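Phenazine biosynthesis protein, PhzF family (PDB 3EDN) has a diaminopimelate epimerase-like fold and probably acts as an isomerase on a small metabolite, as the enzyme of phenazine biosynthesis does, though its own substrate is not established. Local coordinates at residues A22-D27 and I81-E86; Q127-A132 and K190-A195; D173-M178 and P199-T204. All coordinates share one frame; numbering follows the deposited sequence.

Overall arrangement
The chain builds two lobes of the diaminopimelate epimerase-like fold, and contact 1 lies on the opposite side of the chain's centre from contacts 2 and 3. It belongs to the first lobe, where strand 20-25 meets the end of helix 74-86. Its centre is about 35 Å from that of contact 2 and about 33 Å from that of contact 3. The latter two share the second lobe, with centres about 21 Å apart. Their segments alternate along the chain (127-132, 173-178, 190-195, 199-204), so residues 190-195 of contact 2 lead directly into strand 196-201 of contact 3. Contact 1 thus joins parts of one lobe, while the chain alternates between contacts 2 and 3 in the other.

Contact 1 of 3, residues A22-D27 and I81-E86; sequences AGIVLD and IYALRE
Leu26, just beyond strand 20-25, lies against Leu84 and Ala83 of helix 74-86, the long helix that the strands of the N-terminal lobe surround in this diaminopimelate epimerase-like fold. The contact is wholly apolar. Leu26 gives up the most area to it, and one of its two methyls does the touching: CD2 of Leu26 comes to 3.9 Å from CD2 of Leu84. The two leucines pass alongside each other in opposite directions, branch against branch, and their CA atoms are 7.3 Å apart. In Leu26 the CB bond does not aim at the helix. CG is set beside the backbone N (chi1 -65°), and with CD1 extended away from CA (chi2 168°), CD2 is the methyl turned to Leu84.

Ala83 does point at the strand, and a lone methyl is enough here because Ile24 and Leu26 supply the length, both reaching the same CB. It is met by CD1 of Ile24, while the CD2 methyl of Leu26 approaches Ala83 CB more loosely, at 4.4 Å. Ile24 belongs to the strand proper and directs its side chain inward; its beta-branching suits the strand, and its apolar chain suits the buried face.

Neighbouring residues extend the apolar cluster. Tyr9 of the adjoining strand 3-11 touches both Ile24 and Ala83, and Leu89, in the loop that follows the helix, touches both Leu26 and Leu84. In the strand-to-helix junction, Ile24 CD1, the outermost carbon of its longer branch, stands 3.9 Å from Ala83 CB.

Contact 2 of 3, residues Q127-A132 and K190-A195; sequences QFKDFA and KEIPNA
Lys129 reaches from strand 127-130 toward Glu191 and Ile192, on a loop of the C-terminal lobe of the diaminopimelate epimerase-like fold. The strand pairs antiparallel with 156-159, and the loop runs through a type I beta turn, Ile192 to Ala195, into strand 196-201. No hydrogen bond joins the two segments, so the side-chain shapes carry the contact.

Lys129 sets CG beside its backbone N and stays extended through its second and third torsions, so that the methylenes up to CE meet the loop as a hydrocarbon rod. Only the last torsion bends (chi4 -74°), which turns the ammonium group off the line of the chain. CD of Lys129 lies 4.2 Å from CD1 of Ile192, and the two side chains cross at about a right angle.

Glu191 starts differently, with CG anti to the backbone N (chi1 179°), and folds at its second torsion (chi2 70°), bringing its carboxylate round beside the lysine. Again the chains cross almost perpendicularly, and OE2 of Glu191 sits 4.1 Å from CD of Lys129. The opposite charges should attract, but they are too far apart for a salt bridge. Such a loose pair is at home on the surface, where water can solvate both groups.

Ile192 is the more sheltered partner, suiting an apolar branched residue. It packs on Tyr157 and on Trp163, and Trp163 also touches Lys129, so the indole gives the two aliphatic chains a shared neighbour. The ammonium NZ of Lys129 stands 4.4 Å from OE2 of Glu191.

Contact 3 of 3, residues D173-M178 and P199-T204; sequences DVCERM and PICLET
Met178, present as selenomethionine, and Pro199 make the larger of two apolar meetings between segment 173-178 and strand 196-201. The extended selenomethionine chain slides past the proline ring in the opposite direction, its selenium 3.9 Å from CG of Pro199. The CE methyl and CB of Pro199 are modelled at 3.2 Å, tighter than usual, and so doubtful as an exact distance. A long, flexible, unbranched chain and a compact ring fit this buried place well.

The second meeting is between sulfurs. SG of Cys175 and SG of Cys201 are 3.9 Å apart, much too far for a disulfide, and touch as small apolar groups. The first torsion of Cys201 (chi1 59°) turns its SG toward Cys175.

Polar linkage comes through one water. It accepts from the backbone N of Asp173 at 2.9 Å and donates to OE1 of Glu203, also at 2.9 Å. The same OE1 accepts a hydrogen bond from Leu172 N, which anchors the first turn of the helix to the loop after the strand.

Pro199 and Cys201 face helix 172-177, whereas Ile200 points away and packs on Met236 and Tyr239 of helix 230-244, on the other side of the strand. Strands wrapped round a central helix, here 230-244, are characteristic of each lobe of the diaminopimelate epimerase-like fold.

Contact 1 of 3, residues A22-D27 and I81-E86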
ATOM      1  N   ALA A  22       8.914 -12.209 -15.388  1.00  8.87           N
ATOM      2  CA  ALA A  22       7.905 -11.844 -14.429  1.00  8.16           C
ATOM      3  C   ALA A  22       8.597 -11.888 -13.061  1.00  9.12           C
ATOM      4  O   ALA A  22       8.978 -12.960 -12.598  1.00  8.52           O
ATOM      5  CB  ALA A  22       6.749 -12.862 -14.493  1.00  9.76           C
ATOM      6  N   GLY A  23       8.754 -10.729 -12.412  1.00  7.83           N
ATOM      7  CA  GLY A  23       9.228 -10.697 -11.025  1.00  8.41           C
ATOM      8  C   GLY A  23       8.074 -11.053 -10.105  1.00  8.47           C
ATOM      9  O   GLY A  23       6.931 -10.735 -10.383  1.00  9.35           O
ATOM     10  N   ILE A  24       8.376 -11.730  -9.006  1.00  8.62           N
ATOM     11  CA  ILE A  24       7.325 -12.160  -8.093  1.00  8.63           C
ATOM     12  C   ILE A  24       7.780 -12.099  -6.644  1.00  8.95           C
ATOM     13  O   ILE A  24       8.842 -12.605  -6.286  1.00  9.08           O
ATOM     14  CB  ILE A  24       6.906 -13.633  -8.375  1.00  9.31           C
ATOM     15  CG1 ILE A  24       6.624 -13.888  -9.859  1.00 10.49           C
ATOM     16  CG2 ILE A  24       5.702 -14.032  -7.525  1.00 11.18           C
ATOM     17  CD1 ILE A  24       6.643 -15.367 -10.206  1.00 10.91           C
ATOM     18  N   VAL A  25       6.972 -11.444  -5.833  1.00  9.16           N
ATOM     19  CA  VAL A  25       7.058 -11.581  -4.375  1.00  9.41           C
ATOM     20  C   VAL A  25       5.856 -12.444  -3.968  1.00  8.88           C
ATOM     21  O   VAL A  25       4.706 -12.029  -4.078  1.00 10.32           O
ATOM     22  CB  VAL A  25       7.046 -10.216  -3.687  1.00 10.12           C
ATOM     23  CG1 VAL A  25       6.961 -10.357  -2.140  1.00 10.73           C
ATOM     24  CG2 VAL A  25       8.283  -9.427  -4.111  1.00 12.00           C
ATOM     25  N   LEU A  26       6.152 -13.657  -3.509  1.00  8.84           N
ATOM     26  CA  LEU A  26       5.135 -14.683  -3.276  1.00  9.76           C
ATOM     27  C   LEU A  26       4.213 -14.409  -2.089  1.00  8.82           C
ATOM     28  O   LEU A  26       3.107 -14.931  -2.061  1.00 10.30           O
ATOM     29  CB  LEU A  26       5.801 -16.049  -3.080  1.00  9.78           C
ATOM     30  CG  LEU A  26       6.555 -16.646  -4.282  1.00 12.33           C
ATOM     31  CD1 LEU A  26       7.388 -17.838  -3.818  1.00 13.10           C
ATOM     32  CD2 LEU A  26       5.568 -17.060  -5.343  1.00 12.80           C
ATOM     33  N   ASP A  27       4.685 -13.650  -1.097  1.00  8.86           N
ATOM     34  CA  ASP A  27       3.803 -13.189  -0.014  1.00  9.54           C
ATOM     35  C   ASP A  27       4.199 -11.765   0.340  1.00  9.89           C
ATOM     36  O   ASP A  27       5.215 -11.527   0.988  1.00 10.36           O
ATOM     37  CB  ASP A  27       3.851 -14.116   1.205  1.00 12.06           C
ATOM     38  CG  ASP A  27       2.988 -13.614   2.362  1.00 14.51           C
ATOM     39  OD1 ASP A  27       2.446 -12.493   2.292  1.00 15.13           O
ATOM     40  OD2 ASP A  27       2.827 -14.374   3.348  1.00 17.35           O
ATOM     41  N   ILE A  81       0.810 -17.137 -10.906  1.00  8.52           N
ATOM     42  CA  ILE A  81      -0.025 -18.275 -10.549  1.00  8.77           C
ATOM     43  C   ILE A  81       0.711 -19.584 -10.841  1.00  8.15           C
ATOM     44  O   ILE A  81       0.616 -20.528 -10.069  1.00  9.19           O
ATOM     45  CB  ILE A  81      -1.396 -18.241 -11.228  1.00  8.87           C
ATOM     46  CG1 ILE A  81      -2.113 -16.930 -10.914  1.00  9.18           C
ATOM     47  CG2 ILE A  81      -2.245 -19.447 -10.787  1.00  9.52           C
ATOM     48  CD1 ILE A  81      -2.175 -16.597  -9.435  1.00 10.61           C
ATOM     49  N   TYR A  82       1.436 -19.660 -11.953  1.00  7.55           N
ATOM     50  CA  TYR A  82       2.242 -20.850 -12.204  1.00  8.28           C
ATOM     51  C   TYR A  82       3.202 -21.118 -11.022  1.00  8.13           C
ATOM     52  O   TYR A  82       3.328 -22.254 -10.538  1.00  9.78           O
ATOM     53  CB  TYR A  82       3.055 -20.678 -13.492  1.00  9.19           C
ATOM     54  CG  TYR A  82       3.918 -21.880 -13.775  1.00  9.33           C
ATOM     55  CD1 TYR A  82       3.460 -22.934 -14.564  1.00  9.57           C
ATOM     56  CD2 TYR A  82       5.185 -21.984 -13.210  1.00  8.91           C
ATOM     57  CE1 TYR A  82       4.246 -24.052 -14.798  1.00 10.19           C
ATOM     58  CE2 TYR A  82       5.989 -23.097 -13.456  1.00  9.57           C
ATOM     59  CZ  TYR A  82       5.509 -24.123 -14.238  1.00  9.58           C
ATOM     60  OH  TYR A  82       6.323 -25.214 -14.441  1.00 11.75           O
ATOM     61  N   ALA A  83       3.915 -20.086 -10.582  1.00  8.11           N
ATOM     62  CA  ALA A  83       4.857 -20.262  -9.481  1.00  8.34           C
ATOM     63  C   ALA A  83       4.155 -20.699  -8.197  1.00  8.56           C
ATOM     64  O   ALA A  83       4.600 -21.635  -7.519  1.00  9.82           O
ATOM     65  CB  ALA A  83       5.628 -18.980  -9.262  1.00  8.15           C
ATOM     66  N   LEU A  84       3.049 -20.044  -7.865  1.00  8.83           N
ATOM     67  CA  LEU A  84       2.311 -20.452  -6.659  1.00  9.11           C
ATOM     68  C   LEU A  84       1.871 -21.903  -6.745  1.00  9.67           C
ATOM     69  O   LEU A  84       2.016 -22.671  -5.794  1.00  9.68           O
ATOM     70  CB  LEU A  84       1.090 -19.559  -6.425  1.00  9.93           C
ATOM     71  CG  LEU A  84       1.336 -18.097  -6.071  1.00  9.04           C
ATOM     72  CD1 LEU A  84       0.076 -17.271  -6.181  1.00  8.34           C
ATOM     73  CD2 LEU A  84       1.869 -17.997  -4.635  1.00  8.94           C
ATOM     74  N   ARG A  85       1.319 -22.286  -7.884  1.00  8.98           N
ATOM     75  CA  ARG A  85       0.826 -23.643  -8.041  0.50  9.79           C
ATOM     76  C   ARG A  85       1.969 -24.654  -7.964  1.00 10.30           C
ATOM     77  O   ARG A  85       1.895 -25.621  -7.198  1.00 10.72           O
ATOM     78  CB  ARG A  85       0.056 -23.762  -9.361  0.50 10.53           C
ATOM     79  CG  ARG A  85      -0.277 -25.185  -9.781  0.50 11.50           C
ATOM     80  CD  ARG A  85      -1.528 -25.724  -9.105  0.50 13.73           C
ATOM     81  NE  ARG A  85      -1.911 -26.979  -9.744  0.50 15.63           N
ATOM     82  CZ  ARG A  85      -3.155 -27.427  -9.874  0.50 17.28           C
ATOM     83  NH1 ARG A  85      -4.182 -26.736  -9.401  0.50 18.18           N
ATOM     84  NH2 ARG A  85      -3.366 -28.579 -10.488  0.50 17.83           N
ATOM     85  N   GLU A  86       3.027 -24.431  -8.736  1.00 10.49           N
ATOM     86  CA  GLU A  86       4.104 -25.398  -8.816  0.50 11.20           C
ATOM     87  C   GLU A  86       4.879 -25.514  -7.511  1.00 10.64           C
ATOM     88  O   GLU A  86       5.511 -26.532  -7.257  1.00 11.36           O
ATOM     89  CB  GLU A  86       5.026 -25.047  -9.986  0.50 13.77           C
ATOM     90  CG  GLU A  86       4.350 -25.262 -11.328  0.50 16.02           C
ATOM     91  CD  GLU A  86       3.935 -26.706 -11.533  0.50 17.03           C
ATOM     92  OE1 GLU A  86       2.726 -27.013 -11.424  0.50 18.15           O
ATOM     93  OE2 GLU A  86       4.830 -27.537 -11.763  0.50 18.18           O
TER

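Contact 2 of 3, residues Q127-A132 and K190-A195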
ATOM      1  N   GLN A 127     -11.978  -6.166 -30.697  1.00 15.09           N
ATOM      2  CA  GLN A 127     -12.377  -5.068 -31.568  1.00 14.69           C
ATOM      3  C   GLN A 127     -11.342  -4.935 -32.672  1.00 14.09           C
ATOM      4  O   GLN A 127     -10.138  -5.017 -32.418  1.00 12.83           O
ATOM      5  CB  GLN A 127     -12.400  -3.758 -30.789  1.00 16.30           C
ATOM      6  CG  GLN A 127     -13.319  -3.748 -29.599  1.00 19.34           C
ATOM      7  CD  GLN A 127     -13.165  -2.459 -28.836  1.00 20.79           C
ATOM      8  OE1 GLN A 127     -13.619  -1.413 -29.290  1.00 22.28           O
ATOM      9  NE2 GLN A 127     -12.473  -2.510 -27.698  1.00 22.15           N
ATOM     10  N   PHE A 128     -11.814  -4.705 -33.896  1.00 13.91           N
ATOM     11  CA  PHE A 128     -10.942  -4.414 -35.034  1.00 13.89           C
ATOM     12  C   PHE A 128     -11.341  -3.115 -35.731  1.00 15.00           C
ATOM     13  O   PHE A 128     -12.525  -2.769 -35.777  1.00 16.07           O
ATOM     14  CB  PHE A 128     -11.026  -5.541 -36.063  1.00 13.66           C
ATOM     15  CG  PHE A 128     -10.459  -6.856 -35.590  1.00 13.33           C
ATOM     16  CD1 PHE A 128      -9.088  -7.059 -35.519  1.00 12.98           C
ATOM     17  CD2 PHE A 128     -11.305  -7.894 -35.249  1.00 13.24           C
ATOM     18  CE1 PHE A 128      -8.563  -8.271 -35.080  1.00 12.64           C
ATOM     19  CE2 PHE A 128     -10.801  -9.120 -34.814  1.00 13.47           C
ATOM     20  CZ  PHE A 128      -9.425  -9.311 -34.725  1.00 13.67           C
ATOM     21  N   LYS A 129     -10.349  -2.429 -36.301  1.00 15.28           N
ATOM     22  CA  LYS A 129     -10.578  -1.296 -37.211  1.00 18.51           C
ATOM     23  C   LYS A 129      -9.650  -1.466 -38.409  1.00 18.87           C
ATOM     24  O   LYS A 129      -8.504  -1.869 -38.238  1.00 17.21           O
ATOM     25  CB  LYS A 129     -10.236   0.015 -36.509  1.00 18.95           C
ATOM     26  CG  LYS A 129     -10.968   0.240 -35.206  1.00 20.73           C
ATOM     27  CD  LYS A 129     -10.559   1.568 -34.551  1.00 22.01           C
ATOM     28  CE  LYS A 129     -11.447   1.909 -33.354  1.00 23.98           C
ATOM     29  NZ  LYS A 129     -12.820   2.360 -33.773  1.00 26.36           N
ATOM     30  N   ASP A 130     -10.109  -1.152 -39.623  1.00 20.45           N
ATOM     31  CA  ASP A 130      -9.226  -1.263 -40.787  1.00 21.02           C
ATOM     32  C   ASP A 130      -8.119  -0.212 -40.732  1.00 20.29           C
ATOM     33  O   ASP A 130      -8.318   0.881 -40.214  1.00 21.51           O
ATOM     34  CB  ASP A 130     -10.006  -1.170 -42.110  1.00 23.17           C
ATOM     35  CG  ASP A 130     -10.555  -2.519 -42.569  1.00 25.26           C
ATOM     36  OD1 ASP A 130     -10.596  -3.480 -41.764  1.00 26.11           O
ATOM     37  OD2 ASP A 130     -10.947  -2.630 -43.755  1.00 26.52           O
ATOM     38  N   PHE A 131      -6.941  -0.571 -41.223  1.00 20.45           N
ATOM     39  CA  PHE A 131      -5.848   0.373 -41.339  1.00 19.95           C
ATOM     40  C   PHE A 131      -5.969   1.052 -42.688  1.00 20.17           C
ATOM     41  O   PHE A 131      -5.934   0.382 -43.721  1.00 20.01           O
ATOM     42  CB  PHE A 131      -4.504  -0.346 -41.225  1.00 19.74           C
ATOM     43  CG  PHE A 131      -3.334   0.515 -41.595  1.00 18.47           C
ATOM     44  CD1 PHE A 131      -2.888   1.505 -40.734  1.00 18.84           C
ATOM     45  CD2 PHE A 131      -2.678   0.332 -42.801  1.00 18.06           C
ATOM     46  CE1 PHE A 131      -1.811   2.298 -41.070  1.00 18.36           C
ATOM     47  CE2 PHE A 131      -1.597   1.122 -43.149  1.00 18.48           C
ATOM     48  CZ  PHE A 131      -1.162   2.112 -42.282  1.00 19.13           C
ATOM     49  N   ALA A 132      -6.106   2.376 -42.673  1.00 21.52           N
ATOM     50  CA  ALA A 132      -6.348   3.119 -43.906  1.00 22.09           C
ATOM     51  C   ALA A 132      -5.159   3.965 -44.344  1.00 22.86           C
ATOM     52  O   ALA A 132      -5.260   4.722 -45.313  1.00 24.54           O
ATOM     53  CB  ALA A 132      -7.589   3.982 -43.760  1.00 22.24           C
ATOM     54  N   LYS A 190      -2.419   6.923 -38.141  1.00 24.48           N
ATOM     55  CA  LYS A 190      -3.261   8.101 -37.889  1.00 25.58           C
ATOM     56  C   LYS A 190      -4.414   7.829 -36.922  1.00 25.07           C
ATOM     57  O   LYS A 190      -4.693   8.630 -36.020  1.00 24.89           O
ATOM     58  CB  LYS A 190      -3.832   8.645 -39.200  1.00 27.07           C
ATOM     59  CG  LYS A 190      -2.808   8.869 -40.286  1.00 29.20           C
ATOM     60  CD  LYS A 190      -1.759   9.876 -39.863  1.00 30.63           C
ATOM     61  CE  LYS A 190      -0.941  10.316 -41.063  1.00 31.69           C
ATOM     62  NZ  LYS A 190       0.037  11.371 -40.689  1.00 33.26           N
ATOM     63  N   GLU A 191      -5.082   6.697 -37.122  1.00 23.91           N
ATOM     64  CA  GLU A 191      -6.288   6.376 -36.367  1.00 23.15           C
ATOM     65  C   GLU A 191      -5.988   6.122 -34.891  1.00 22.47           C
ATOM     66  O   GLU A 191      -6.738   6.561 -34.012  1.00 22.14           O
ATOM     67  CB  GLU A 191      -7.001   5.172 -36.993  1.00 23.77           C
ATOM     68  CG  GLU A 191      -8.265   4.737 -36.262  1.00 24.83           C
ATOM     69  CD  GLU A 191      -9.412   5.718 -36.405  0.50 25.27           C
ATOM     70  OE1 GLU A 191      -9.306   6.664 -37.214  0.50 25.38           O
ATOM     71  OE2 GLU A 191     -10.431   5.533 -35.706  0.50 25.34           O
ATOM     72  N   ILE A 192      -4.897   5.402 -34.628  1.00 21.27           N
ATOM     73  CA  ILE A 192      -4.484   5.079 -33.260  1.00 19.50           C
ATOM     74  C   ILE A 192      -2.975   5.265 -33.130  1.00 19.47           C
ATOM     75  O   ILE A 192      -2.203   4.303 -33.188  1.00 18.31           O
ATOM     76  CB  ILE A 192      -4.863   3.631 -32.849  1.00 19.08           C
ATOM     77  CG1 ILE A 192      -6.275   3.272 -33.336  1.00 18.96           C
ATOM     78  CG2 ILE A 192      -4.727   3.458 -31.336  1.00 19.18           C
ATOM     79  CD1 ILE A 192      -6.801   1.932 -32.792  1.00 18.68           C
ATOM     80  N   PRO A 193      -2.544   6.520 -32.966  1.00 19.02           N
ATOM     81  CA  PRO A 193      -1.131   6.870 -33.045  1.00 18.98           C
ATOM     82  C   PRO A 193      -0.260   6.185 -31.997  1.00 18.66           C
ATOM     83  O   PRO A 193       0.941   6.049 -32.214  1.00 17.87           O
ATOM     84  CB  PRO A 193      -1.126   8.395 -32.831  1.00 19.03           C
ATOM     85  CG  PRO A 193      -2.515   8.830 -33.052  1.00 20.69           C
ATOM     86  CD  PRO A 193      -3.404   7.692 -32.715  1.00 19.60           C
ATOM     87  N   ASN A 194      -0.848   5.762 -30.879  1.00 18.55           N
ATOM     88  CA  ASN A 194      -0.076   5.147 -29.807  1.00 18.52           C
ATOM     89  C   ASN A 194      -0.152   3.624 -29.790  1.00 17.79           C
ATOM     90  O   ASN A 194       0.249   3.002 -28.817  1.00 17.37           O
ATOM     91  CB  ASN A 194      -0.483   5.709 -28.437  1.00 20.63           C
ATOM     92  CG  ASN A 194      -1.829   5.191 -27.964  1.00 22.86           C
ATOM     93  OD1 ASN A 194      -2.744   4.958 -28.762  1.00 23.39           O
ATOM     94  ND2 ASN A 194      -1.960   5.018 -26.647  1.00 23.95           N
ATOM     95  N   ALA A 195      -0.658   3.025 -30.867  1.00 16.44           N
ATOM     96  CA  ALA A 195      -0.708   1.556 -30.943  1.00 14.74           C
ATOM     97  C   ALA A 195       0.684   0.963 -31.104  1.00 13.65           C
ATOM     98  O   ALA A 195       1.567   1.579 -31.689  1.00 14.67           O
ATOM     99  CB  ALA A 195      -1.599   1.108 -32.094  1.00 14.72           C
TER

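Contact 3 of 3, residues D173-M178 and P199-T204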
ATOM      1  N   ASP A 173      11.591 -15.149 -43.200  1.00 13.51           N
ATOM      2  CA  ASP A 173      12.722 -14.407 -43.729  1.00 14.92           C
ATOM      3  C   ASP A 173      12.462 -12.908 -43.656  1.00 14.58           C
ATOM      4  O   ASP A 173      13.363 -12.136 -43.346  1.00 15.56           O
ATOM      5  CB  ASP A 173      13.047 -14.834 -45.167  1.00 16.66           C
ATOM      6  CG  ASP A 173      13.733 -16.180 -45.230  1.00 19.31           C
ATOM      7  OD1 ASP A 173      14.147 -16.669 -44.162  1.00 20.02           O
ATOM      8  OD2 ASP A 173      13.859 -16.754 -46.334  1.00 20.94           O
ATOM      9  N   VAL A 174      11.220 -12.498 -43.922  1.00 14.09           N
ATOM     10  CA  VAL A 174      10.843 -11.097 -43.777  1.00 13.71           C
ATOM     11  C   VAL A 174      10.917 -10.667 -42.314  1.00 13.98           C
ATOM     12  O   VAL A 174      11.467  -9.619 -41.989  1.00 14.21           O
ATOM     13  CB  VAL A 174       9.418 -10.829 -44.333  1.00 12.86           C
ATOM     14  CG1 VAL A 174       8.958  -9.440 -43.963  1.00 13.24           C
ATOM     15  CG2 VAL A 174       9.373 -11.038 -45.852  1.00 13.85           C
ATOM     16  N   CYS A 175      10.385 -11.496 -41.423  1.00 13.73           N
ATOM     17  CA  CYS A 175      10.407 -11.141 -40.009  1.00 14.42           C
ATOM     18  C   CYS A 175      11.828 -10.928 -39.504  1.00 14.28           C
ATOM     19  O   CYS A 175      12.059 -10.026 -38.694  1.00 14.90           O
ATOM     20  CB  CYS A 175       9.722 -12.214 -39.179  1.00 14.66           C
ATOM     21  SG  CYS A 175       7.939 -12.258 -39.404  1.00 15.00           S
ATOM     22  N   GLU A 176      12.763 -11.747 -39.995  1.00 14.27           N
ATOM     23  CA  GLU A 176      14.172 -11.699 -39.556  1.00 16.27           C
ATOM     24  C   GLU A 176      14.845 -10.377 -39.930  1.00 16.60           C
ATOM     25  O   GLU A 176      15.778  -9.933 -39.248  1.00 17.65           O
ATOM     26  CB  GLU A 176      14.959 -12.893 -40.132  1.00 16.62           C
ATOM     27  CG  GLU A 176      14.545 -14.252 -39.547  1.00 18.55           C
ATOM     28  CD  GLU A 176      15.200 -15.460 -40.222  0.50 18.35           C
ATOM     29  OE1 GLU A 176      16.182 -15.290 -40.977  0.50 18.99           O
ATOM     30  OE2 GLU A 176      14.722 -16.594 -39.990  0.50 19.47           O
ATOM     31  N   ARG A 177      14.382  -9.751 -41.009  1.00 16.45           N
ATOM     32  CA  ARG A 177      14.943  -8.488 -41.484  1.00 17.53           C
ATOM     33  C   ARG A 177      14.385  -7.247 -40.799  1.00 18.17           C
ATOM     34  O   ARG A 177      14.921  -6.150 -40.956  1.00 17.42           O
ATOM     35  CB  ARG A 177      14.699  -8.348 -42.987  1.00 18.12           C
ATOM     36  CG  ARG A 177      15.513  -9.297 -43.854  1.00 18.39           C
ATOM     37  CD  ARG A 177      14.921  -9.359 -45.274  1.00 18.22           C
ATOM     38  NE  ARG A 177      14.616  -8.015 -45.765  1.00 18.45           N
ATOM     39  CZ  ARG A 177      13.531  -7.711 -46.474  1.00 17.59           C
ATOM     40  NH1 ARG A 177      12.648  -8.649 -46.797  1.00 18.16           N
ATOM     41  NH2 ARG A 177      13.328  -6.464 -46.851  1.00 16.69           N
HETATM   42  N   MSE A 178      13.296  -7.393 -40.059  1.00 19.68           N
HETATM   43  CA  MSE A 178      12.668  -6.217 -39.478  1.00 22.43           C
HETATM   44  C   MSE A 178      13.548  -5.442 -38.524  1.00 21.34           C
HETATM   45  O   MSE A 178      14.334  -6.019 -37.770  1.00 20.86           O
HETATM   46  CB  MSE A 178      11.402  -6.596 -38.752  1.00 22.95           C
HETATM   47  CG  MSE A 178      10.366  -7.034 -39.689  1.00 23.44           C
HETATM   48 SE   MSE A 178       8.947  -7.844 -38.662  1.00 30.54          SE
HETATM   49  CE  MSE A 178       7.748  -7.736 -40.043  1.00 22.55           C
ATOM     50  N   PRO A 199       3.650  -7.439 -36.417  1.00 11.18           N
ATOM     51  CA  PRO A 199       3.659  -8.177 -37.680  1.00 11.55           C
ATOM     52  C   PRO A 199       3.496  -9.671 -37.452  1.00 11.21           C
ATOM     53  O   PRO A 199       3.930 -10.200 -36.419  1.00 11.56           O
ATOM     54  CB  PRO A 199       5.035  -7.862 -38.264  1.00 11.83           C
ATOM     55  CG  PRO A 199       5.474  -6.590 -37.565  1.00 11.73           C
ATOM     56  CD  PRO A 199       4.920  -6.740 -36.164  1.00 11.15           C
ATOM     57  N   ILE A 200       2.851 -10.342 -38.400  1.00 10.10           N
ATOM     58  CA  ILE A 200       2.561 -11.763 -38.279  1.00 10.46           C
ATOM     59  C   ILE A 200       2.806 -12.505 -39.593  1.00 11.16           C
ATOM     60  O   ILE A 200       2.822 -11.895 -40.677  1.00 11.42           O
ATOM     61  CB  ILE A 200       1.103 -12.038 -37.825  1.00 11.43           C
ATOM     62  CG1 ILE A 200       0.097 -11.588 -38.897  1.00 12.34           C
ATOM     63  CG2 ILE A 200       0.838 -11.372 -36.484  1.00 10.65           C
ATOM     64  CD1 ILE A 200      -1.300 -12.085 -38.694  1.00 15.44           C
ATOM     65  N   CYS A 201       3.043 -13.806 -39.488  1.00 10.82           N
ATOM     66  CA  CYS A 201       2.950 -14.687 -40.666  1.00 11.00           C
ATOM     67  C   CYS A 201       2.520 -16.088 -40.249  1.00 10.90           C
ATOM     68  O   CYS A 201       2.581 -16.441 -39.066  1.00 12.10           O
ATOM     69  CB  CYS A 201       4.258 -14.735 -41.453  1.00 11.00           C
ATOM     70  SG  CYS A 201       5.682 -15.303 -40.505  1.00 12.11           S
ATOM     71  N   LEU A 202       2.051 -16.897 -41.200  1.00 11.79           N
ATOM     72  CA  LEU A 202       1.589 -18.241 -40.855  1.00 12.95           C
ATOM     73  C   LEU A 202       2.727 -19.264 -40.805  1.00 13.12           C
ATOM     74  O   LEU A 202       2.593 -20.303 -40.141  1.00 14.46           O
ATOM     75  CB  LEU A 202       0.495 -18.723 -41.814  1.00 13.79           C
ATOM     76  CG  LEU A 202      -0.797 -17.893 -41.793  1.00 15.87           C
ATOM     77  CD1 LEU A 202      -1.872 -18.550 -42.676  1.00 17.55           C
ATOM     78  CD2 LEU A 202      -1.295 -17.677 -40.371  1.00 17.41           C
ATOM     79  N   GLU A 203       3.830 -18.990 -41.500  1.00 12.35           N
ATOM     80  CA  GLU A 203       5.040 -19.816 -41.356  1.00 13.31           C
ATOM     81  C   GLU A 203       5.565 -19.691 -39.927  1.00 12.70           C
ATOM     82  O   GLU A 203       5.632 -18.587 -39.403  1.00 12.88           O
ATOM     83  CB  GLU A 203       6.146 -19.393 -42.336  1.00 12.66           C
ATOM     84  CG  GLU A 203       7.343 -20.346 -42.300  1.00 14.61           C
ATOM     85  CD  GLU A 203       8.559 -19.886 -43.110  1.00 15.70           C
ATOM     86  OE1 GLU A 203       8.659 -18.713 -43.488  1.00 14.87           O
ATOM     87  OE2 GLU A 203       9.458 -20.723 -43.344  1.00 19.30           O
ATOM     88  N   THR A 204       5.970 -20.805 -39.325  1.00 12.94           N
ATOM     89  CA  THR A 204       6.446 -20.767 -37.941  1.00 12.84           C
ATOM     90  C   THR A 204       7.741 -21.546 -37.739  1.00 13.23           C
ATOM     91  O   THR A 204       8.048 -22.486 -38.495  1.00 15.03           O
ATOM     92  CB  THR A 204       5.388 -21.324 -36.968  1.00 13.71           C
ATOM     93  OG1 THR A 204       5.093 -22.683 -37.309  1.00 13.97           O
ATOM     94  CG2 THR A 204       4.086 -20.526 -37.026  1.00 13.68           C
TER
HETATM   95  O   HOH W   1      11.082 -17.612 -44.635  1.00 18.93           O